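Local structure of methylmalonyl-CoA carboxyltransferase 5S subunit (Propionibacterium freudenreichii subsp. shermanii, 1RQB) at residues K338-A352 and V366-Y379. The protein transfers a carboxyl group from the biotin of the 1.3S subunit to pyruvate, forming oxaloacetate, as the cobalt-dependent 5S component of transcarboxylase. Residues are numbered along the deposited sequence; the frame is centred on the assembly and turned at random.
Sequences KMDEVMAEVPRVRKA and VGTQAVFNVMMGEY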
loop_
_atom_site.group_PDB
_atom_site.type_symbol
_atom_site.label_atom_id
_atom_site.label_comp_id
_atom_site.label_asym_id
_atom_site.label_seq_id
_atom_site.Cartn_x
_atom_site.Cartn_y
_atom_site.Cartn_z
ATOM N N LYS A 338 15.274 28.115 5.555
ATOM C CA LYS A 338 14.186 28.897 4.951
ATOM C C LYS A 338 13.247 27.964 4.181
ATOM O O LYS A 338 12.449 28.410 3.358
ATOM C CB LYS A 338 14.754 29.956 4.005
ATOM C CG LYS A 338 15.655 30.978 4.677
ATOM C CD LYS A 338 16.117 32.022 3.674
ATOM C CE LYS A 338 17.005 33.075 4.314
ATOM N NZ LYS A 338 17.404 34.117 3.325
HETATM N N MSE A 339 13.348 26.669 4.461
HETATM C CA MSE A 339 12.505 25.664 3.797
HETATM C C MSE A 339 11.031 25.967 4.072
HETATM O O MSE A 339 10.195 25.914 3.171
HETATM C CB MSE A 339 12.838 24.262 4.310
HETATM C CG MSE A 339 12.002 23.163 3.679
HETATM SE SE MSE A 339 12.312 22.996 1.776
HETATM C CE MSE A 339 10.938 24.166 1.105
ATOM N N ASP A 340 10.715 26.284 5.321
ATOM C CA ASP A 340 9.327 26.584 5.699
ATOM C C ASP A 340 8.834 27.826 4.954
ATOM O O ASP A 340 7.637 27.977 4.711
ATOM C CB ASP A 340 9.222 26.790 7.212
ATOM C CG ASP A 340 9.470 25.510 7.993
ATOM O OD1 ASP A 340 8.737 24.522 7.764
ATOM O OD2 ASP A 340 10.396 25.489 8.834
ATOM N N GLU A 341 9.755 28.710 4.583
ATOM C CA GLU A 341 9.381 29.935 3.859
ATOM C C GLU A 341 9.155 29.616 2.379
ATOM O O GLU A 341 8.254 30.164 1.747
ATOM C CB GLU A 341 10.476 30.993 3.989
ATOM C CG GLU A 341 10.723 31.456 5.413
ATOM C CD GLU A 341 11.784 32.537 5.498
ATOM O OE1 GLU A 341 11.613 33.593 4.848
ATOM O OE2 GLU A 341 12.788 32.331 6.216
ATOM N N VAL A 342 9.984 28.733 1.836
ATOM C CA VAL A 342 9.882 28.337 0.424
ATOM C C VAL A 342 8.568 27.588 0.187
ATOM O O VAL A 342 7.951 27.721 -0.868
ATOM C CB VAL A 342 11.052 27.421 0.016
ATOM C CG1 VAL A 342 10.785 26.807 -1.348
ATOM C CG2 VAL A 342 12.344 28.215 -0.013
HETATM N N MSE A 343 8.142 26.807 1.173
HETATM C CA MSE A 343 6.897 26.036 1.042
HETATM C C MSE A 343 5.684 26.966 1.049
HETATM O O MSE A 343 4.672 26.678 0.412
HETATM C CB MSE A 343 6.781 25.010 2.168
HETATM C CG MSE A 343 7.875 23.967 2.133
HETATM SE SE MSE A 343 7.587 22.547 3.385
HETATM C CE MSE A 343 8.710 23.175 4.831
ATOM N N ALA A 344 5.776 28.077 1.765
ATOM C CA ALA A 344 4.653 29.025 1.808
ATOM C C ALA A 344 4.644 29.856 0.524
ATOM O O ALA A 344 3.634 30.459 0.164
ATOM C CB ALA A 344 4.787 29.936 3.018
ATOM N N GLU A 345 5.776 29.858 -0.175
ATOM C CA GLU A 345 5.940 30.637 -1.411
ATOM C C GLU A 345 5.413 29.863 -2.623
ATOM O O GLU A 345 4.899 30.463 -3.566
ATOM C CB GLU A 345 7.426 30.980 -1.606
ATOM C CG GLU A 345 7.745 31.850 -2.816
ATOM C CD GLU A 345 7.109 33.230 -2.735
ATOM O OE1 GLU A 345 7.092 33.808 -1.626
ATOM O OE2 GLU A 345 6.641 33.742 -3.778
ATOM N N VAL A 346 5.537 28.537 -2.605
ATOM C CA VAL A 346 5.079 27.705 -3.728
ATOM C C VAL A 346 3.641 28.065 -4.110
ATOM O O VAL A 346 3.351 28.351 -5.271
ATOM C CB VAL A 346 5.169 26.196 -3.395
ATOM C CG1 VAL A 346 4.348 25.390 -4.395
ATOM C CG2 VAL A 346 6.623 25.742 -3.433
ATOM N N PRO A 347 2.712 28.043 -3.142
ATOM C CA PRO A 347 1.328 28.389 -3.482
ATOM C C PRO A 347 1.200 29.747 -4.176
ATOM O O PRO A 347 0.400 29.912 -5.095
ATOM C CB PRO A 347 0.631 28.370 -2.126
ATOM C CG PRO A 347 1.344 27.252 -1.426
ATOM C CD PRO A 347 2.799 27.515 -1.768
ATOM N N ARG A 348 1.990 30.721 -3.730
ATOM C CA ARG A 348 1.924 32.066 -4.322
ATOM C C ARG A 348 2.433 32.046 -5.764
ATOM O O ARG A 348 1.810 32.631 -6.649
ATOM C CB ARG A 348 2.695 33.078 -3.457
ATOM C CG ARG A 348 1.993 33.356 -2.116
ATOM C CD ARG A 348 2.684 34.435 -1.266
ATOM N NE ARG A 348 3.972 34.007 -0.734
ATOM C CZ ARG A 348 4.186 33.708 0.546
ATOM N NH1 ARG A 348 3.195 33.794 1.427
ATOM N NH2 ARG A 348 5.390 33.320 0.947
ATOM N N VAL A 349 3.546 31.363 -6.004
ATOM C CA VAL A 349 4.112 31.260 -7.357
ATOM C C VAL A 349 3.137 30.500 -8.259
ATOM O O VAL A 349 2.862 30.907 -9.388
ATOM C CB VAL A 349 5.448 30.485 -7.345
ATOM C CG1 VAL A 349 5.968 30.316 -8.767
ATOM C CG2 VAL A 349 6.471 31.216 -6.487
ATOM N N ARG A 350 2.617 29.385 -7.754
ATOM C CA ARG A 350 1.679 28.573 -8.543
ATOM C C ARG A 350 0.497 29.435 -8.991
ATOM O O ARG A 350 0.092 29.400 -10.151
ATOM C CB ARG A 350 1.158 27.385 -7.731
ATOM C CG ARG A 350 0.241 26.500 -8.560
ATOM C CD ARG A 350 -0.318 25.316 -7.796
ATOM N NE ARG A 350 -1.110 24.490 -8.704
ATOM C CZ ARG A 350 -2.036 23.618 -8.321
ATOM N NH1 ARG A 350 -2.303 23.447 -7.034
ATOM N NH2 ARG A 350 -2.708 22.928 -9.236
ATOM N N LYS A 351 -0.052 30.198 -8.055
ATOM C CA LYS A 351 -1.198 31.074 -8.341
ATOM C C LYS A 351 -0.822 32.082 -9.429
ATOM O O LYS A 351 -1.588 32.321 -10.361
ATOM C CB LYS A 351 -1.620 31.826 -7.072
ATOM C CG LYS A 351 -2.703 32.870 -7.291
ATOM C CD LYS A 351 -3.054 33.565 -5.977
ATOM C CE LYS A 351 -4.066 34.688 -6.182
ATOM N NZ LYS A 351 -5.291 34.215 -6.879
ATOM N N ALA A 352 0.361 32.671 -9.306
ATOM C CA ALA A 352 0.811 33.669 -10.287
ATOM C C ALA A 352 0.883 33.051 -11.685
ATOM O O ALA A 352 0.594 33.713 -12.682
ATOM C CB ALA A 352 2.180 34.211 -9.885
ATOM N N VAL A 366 8.180 25.757 -10.980
ATOM C CA VAL A 366 7.570 26.536 -9.893
ATOM C C VAL A 366 8.427 26.432 -8.629
ATOM O O VAL A 366 8.644 27.422 -7.933
ATOM C CB VAL A 366 6.139 26.046 -9.581
ATOM C CG1 VAL A 366 5.653 26.658 -8.274
ATOM C CG2 VAL A 366 5.205 26.445 -10.704
ATOM N N GLY A 367 8.910 25.231 -8.334
ATOM C CA GLY A 367 9.732 25.042 -7.152
ATOM C C GLY A 367 10.990 25.893 -7.178
ATOM O O GLY A 367 11.360 26.510 -6.180
ATOM N N THR A 368 11.646 25.935 -8.333
ATOM C CA THR A 368 12.882 26.718 -8.481
ATOM C C THR A 368 12.588 28.207 -8.288
ATOM O O THR A 368 13.292 28.893 -7.548
ATOM C CB THR A 368 13.501 26.523 -9.862
ATOM O OG1 THR A 368 13.938 25.167 -9.985
ATOM C CG2 THR A 368 14.696 27.465 -10.053
ATOM N N GLN A 369 11.547 28.696 -8.953
ATOM C CA GLN A 369 11.194 30.120 -8.850
ATOM C C GLN A 369 10.836 30.454 -7.401
ATOM O O GLN A 369 11.093 31.559 -6.928
ATOM C CB GLN A 369 10.026 30.453 -9.777
ATOM C CG GLN A 369 9.736 31.933 -9.862
ATOM C CD GLN A 369 10.979 32.725 -10.238
ATOM O OE1 GLN A 369 11.660 32.396 -11.209
ATOM N NE2 GLN A 369 11.279 33.774 -9.468
ATOM N N ALA A 370 10.257 29.490 -6.693
ATOM C CA ALA A 370 9.878 29.694 -5.288
ATOM C C ALA A 370 11.145 29.876 -4.448
ATOM O O ALA A 370 11.204 30.729 -3.563
ATOM C CB ALA A 370 9.076 28.496 -4.776
ATOM N N VAL A 371 12.158 29.069 -4.734
ATOM C CA VAL A 371 13.430 29.156 -4.002
ATOM C C VAL A 371 14.093 30.505 -4.288
ATOM O O VAL A 371 14.677 31.118 -3.396
ATOM C CB VAL A 371 14.392 28.024 -4.414
ATOM C CG1 VAL A 371 15.745 28.226 -3.747
ATOM C CG2 VAL A 371 13.810 26.675 -4.019
ATOM N N PHE A 372 13.989 30.971 -5.532
ATOM C CA PHE A 372 14.592 32.252 -5.931
ATOM C C PHE A 372 13.921 33.419 -5.203
ATOM O O PHE A 372 14.593 34.335 -4.732
ATOM C CB PHE A 372 14.459 32.476 -7.441
ATOM C CG PHE A 372 15.468 31.727 -8.262
ATOM C CD1 PHE A 372 15.641 32.030 -9.609
ATOM C CD2 PHE A 372 16.252 30.726 -7.697
ATOM C CE1 PHE A 372 16.578 31.350 -10.379
ATOM C CE2 PHE A 372 17.190 30.040 -8.459
ATOM C CZ PHE A 372 17.353 30.353 -9.804
ATOM N N ASN A 373 12.598 33.391 -5.125
ATOM C CA ASN A 373 11.853 34.476 -4.471
ATOM C C ASN A 373 12.264 34.602 -3.004
ATOM O O ASN A 373 12.396 35.708 -2.481
ATOM C CB ASN A 373 10.352 34.219 -4.567
ATOM C CG ASN A 373 9.823 34.430 -5.963
ATOM O OD1 ASN A 373 10.592 34.646 -6.899
ATOM N ND2 ASN A 373 8.503 34.373 -6.116
ATOM N N VAL A 374 12.470 33.471 -2.344
ATOM C CA VAL A 374 12.842 33.490 -0.922
ATOM C C VAL A 374 14.284 33.976 -0.761
ATOM O O VAL A 374 14.620 34.632 0.223
ATOM C CB VAL A 374 12.716 32.085 -0.294
ATOM C CG1 VAL A 374 13.089 32.139 1.178
ATOM C CG2 VAL A 374 11.299 31.566 -0.459
HETATM N N MSE A 375 15.123 33.663 -1.740
HETATM C CA MSE A 375 16.546 34.027 -1.691
HETATM C C MSE A 375 16.767 35.500 -2.043
HETATM O O MSE A 375 17.052 36.323 -1.174
HETATM C CB MSE A 375 17.349 33.161 -2.665
HETATM C CG MSE A 375 17.313 31.672 -2.373
HETATM SE SE MSE A 375 18.243 31.189 -0.754
HETATM C CE MSE A 375 16.843 31.542 0.527
HETATM N N MSE A 376 16.628 35.818 -3.325
HETATM C CA MSE A 376 16.900 37.172 -3.830
HETATM C C MSE A 376 15.636 38.030 -3.904
HETATM O O MSE A 376 15.595 39.006 -4.652
HETATM C CB MSE A 376 17.529 37.068 -5.216
HETATM C CG MSE A 376 18.782 36.214 -5.240
HETATM SE SE MSE A 376 19.221 35.637 -7.020
HETATM C CE MSE A 376 17.912 34.220 -7.203
ATOM N N GLY A 377 14.606 37.694 -3.141
ATOM C CA GLY A 377 13.407 38.513 -3.193
ATOM C C GLY A 377 12.402 38.084 -4.247
ATOM O O GLY A 377 12.728 37.363 -5.190
ATOM N N GLU A 378 11.176 38.564 -4.084
ATOM C CA GLU A 378 10.051 38.224 -4.967
ATOM C C GLU A 378 10.327 38.620 -6.419
ATOM O O GLU A 378 10.514 39.792 -6.743
ATOM C CB GLU A 378 8.777 38.905 -4.460
ATOM C CG GLU A 378 7.532 38.570 -5.253
ATOM C CD GLU A 378 6.261 38.822 -4.469
ATOM O OE1 GLU A 378 6.117 38.226 -3.378
ATOM O OE2 GLU A 378 5.409 39.606 -4.939
ATOM N N TYR A 379 10.335 37.606 -7.279
ATOM C CA TYR A 379 10.537 37.730 -8.730
ATOM C C TYR A 379 11.668 38.698 -9.082
ATOM O O TYR A 379 11.629 39.336 -10.132
ATOM C CB TYR A 379 9.233 38.170 -9.400
ATOM C CG TYR A 379 8.091 37.240 -9.080
ATOM C CD1 TYR A 379 7.001 37.674 -8.327
ATOM C CD2 TYR A 379 8.138 35.898 -9.463
ATOM C CE1 TYR A 379 5.988 36.791 -7.954
ATOM C CE2 TYR A 379 7.129 35.007 -9.097
ATOM C CZ TYR A 379 6.063 35.457 -8.341
ATOM O OH TYR A 379 5.085 34.576 -7.949
#
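Ala-370 enters helix 339-352 as a knob among Val-342, Glu-345, Val-346 and Val-349, its CB lying 3.9 Å from Val-346 CG2. The reciprocal knob is Val-349, seated among Val-366, Gln-369, Ala-370 and Asn-373. With CG1 anti to the backbone N (chi1 176°), Val-349 splits its branches: CG1 meets Val-366 CG1 at 3.7 Å, while CG2 turns to Ala-370 and the amide of Asn-373. The small Ala-370 side chain suits the close approach of the two helical segments, whose axes come within 8.6 Å with 121° between their N-to-C directions. Toward Lys-338 the valines continue, Val-342 CG2 packing crosswise on Val-374 CG2 at 3.5 Å. At the other end the hydroxyl of Tyr-379 abuts Ala-352 CB. Both helices belong to the conserved carboxylase domain, away from the cobalt site; helix 320-331 packs on Val-342 and Val-346.

The polar edge begins with Glu-345, whose CG, anti to the backbone N, lies against Ala-370 O and CA; the bend at chi2 (63°) then carries the carboxylate to Asn-373. Asn-373 ND2 donates an almost straight 3.1 Å hydrogen bond to Glu-345 OE2, in its own amide plane but from above the carboxylate plane. The same ND2 lies above one face of the Tyr-379 ring, offset toward its rim. The other oxygen of Glu-345, OE1, receives both NE and NH2 of Arg-348 in a side-on salt bridge. With an alanine in place of Glu-345, Arg-348 would probably lose its anionic mate and Asn-373 ND2 this acceptor, and a gap would open beside Ala-370.

Asn-373 OD1 in turn accepts from Gln-369 NE2 and Tyr-379 N on opposite faces, fixing the amide's rotation. Asn-373 thus joins the Glu-345 carboxylate to the turn after helix 362-376, while Arg-348 and the amide donor are likely to favour the charged carboxylate against the nearby like charge of Glu-378.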